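Local coordinates for protein DNA double-strand break repair nuclease NurA (Sulfolobus solfataricus, PDB 2YGK) that processes the ends of linear double-stranded DNA as a manganese-dependent nuclease, probably acting with the helicase HerA in the repair of double-strand breaks, at residues A[276-279]-A[280-284]. Sequence-based numbering, arbitrary orientation.
Sequences GRVD and EKIVK
Asp279 and Ile282 make the central polar link of this turn: the backbone N of Ile282 donates to Asp279 OD1 at 2.7 Å, and the bond is almost straight, with an N-H...O angle of 175°. The donor lies close to the line of the carboxylate C-O bond. With CG set between its own backbone N and carbonyl carbon (chi1 65°), Asp279 folds its carboxylate over the first turn, where OD1 also lies 3.4 Å from Lys281 CB. The main chain of the same residue begins the helical pattern, Val283 N reaching Asp279 O at 2.9 Å, and Lys284 N bonds in turn to Glu280 O.

Asp279 is thus the N-cap of helix 280-291, which follows strand 270-275 after a short loop within the NurA domain, a member of the RNase H clan. Its negative charge sits at the helix N-terminus, where it probably interacts favourably with the helix dipole.

Apolar contacts flank the cap. Val278 CG1 meets Val283 CG2 at 3.7 Å, the side chains crossing at roughly a right angle in a hydrophobic staple, while Ile282 CG2 lies against both Val278 methyls, 4.0 Å from CG2. The other branch of Ile282, with CG1 anti to the carbonyl carbon (chi1 -69°), runs beside the carboxylate and brings CD1 to 3.6 Å from Asp279 OD1. An alanine in place of Ile282 would keep the capping N-H but would probably leave a gap beside the Val278 methyls and the carboxylate of Asp279 less shielded on the side of CD1. Inward, Val283 packs on Phe229 and Phe259, and Val278 on Leu232, seating the helix start against strands 228-236 and 255-262.

On the exposed surface, Lys284 NZ forms a salt bridge with Glu280 OE1 at 3.5 Å, one helical turn apart.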
# COMPACT_ATOMS: atom_id res chain seq x y z
N GLY A 276 31.68 1.34 4.53
CA GLY A 276 33.10 1.15 4.73
C GLY A 276 33.50 -0.22 4.23
O GLY A 276 32.65 -0.99 3.75
N ARG A 277 34.80 -0.51 4.31
CA ARG A 277 35.28 -1.88 4.11
C ARG A 277 35.33 -2.59 5.45
O ARG A 277 35.64 -2.01 6.49
CB ARG A 277 36.64 -1.96 3.40
CG ARG A 277 36.56 -2.53 1.97
CD ARG A 277 37.85 -2.27 1.19
NE ARG A 277 37.58 -1.89 -0.19
CZ ARG A 277 38.34 -1.06 -0.92
NH1 ARG A 277 39.44 -0.50 -0.42
NH2 ARG A 277 37.99 -0.79 -2.17
N VAL A 278 35.02 -3.87 5.38
CA VAL A 278 34.79 -4.68 6.54
C VAL A 278 35.32 -6.05 6.21
O VAL A 278 35.29 -6.45 5.06
CB VAL A 278 33.28 -4.71 6.82
CG1 VAL A 278 32.85 -6.01 7.41
CG2 VAL A 278 32.91 -3.53 7.70
N ASP A 279 35.85 -6.77 7.19
CA ASP A 279 36.43 -8.09 6.92
C ASP A 279 35.81 -9.18 7.81
O ASP A 279 34.87 -8.91 8.57
CB ASP A 279 37.94 -8.02 7.07
CG ASP A 279 38.37 -7.72 8.47
OD1 ASP A 279 37.57 -7.94 9.41
OD2 ASP A 279 39.51 -7.27 8.65
N GLU A 280 36.27 -10.42 7.69
CA GLU A 280 35.72 -11.47 8.54
C GLU A 280 35.81 -11.07 10.01
O GLU A 280 34.84 -11.16 10.73
CB GLU A 280 36.43 -12.80 8.34
CG GLU A 280 36.02 -13.54 7.10
CD GLU A 280 36.17 -15.06 7.20
OE1 GLU A 280 36.73 -15.57 8.20
OE2 GLU A 280 35.69 -15.74 6.27
N LYS A 281 36.98 -10.64 10.45
CA LYS A 281 37.15 -10.35 11.86
C LYS A 281 36.11 -9.32 12.33
O LYS A 281 35.47 -9.52 13.37
CB LYS A 281 38.55 -9.80 12.11
CG LYS A 281 38.91 -9.62 13.56
CD LYS A 281 40.29 -8.98 13.63
CE LYS A 281 40.85 -8.98 15.03
NZ LYS A 281 42.16 -8.32 15.02
N ILE A 282 35.95 -8.24 11.57
CA ILE A 282 34.97 -7.22 11.93
C ILE A 282 33.57 -7.83 12.00
O ILE A 282 32.87 -7.65 13.00
CB ILE A 282 35.05 -5.97 11.02
CG1 ILE A 282 36.37 -5.21 11.28
CG2 ILE A 282 33.88 -5.06 11.29
CD1 ILE A 282 37.00 -4.47 10.09
N VAL A 283 33.19 -8.56 10.96
CA VAL A 283 31.90 -9.24 10.93
C VAL A 283 31.64 -10.10 12.16
O VAL A 283 30.54 -10.02 12.74
CB VAL A 283 31.76 -10.11 9.66
CG1 VAL A 283 30.79 -11.24 9.87
CG2 VAL A 283 31.35 -9.26 8.49
N LYS A 284 32.63 -10.92 12.56
CA LYS A 284 32.52 -11.77 13.75
C LYS A 284 32.46 -10.94 15.05
O LYS A 284 31.75 -11.31 16.02
CB LYS A 284 33.69 -12.75 13.85
CG LYS A 284 33.64 -13.97 12.95
CD LYS A 284 34.98 -14.66 12.88
CE LYS A 284 34.98 -15.86 11.91
NZ LYS A 284 36.34 -16.38 11.60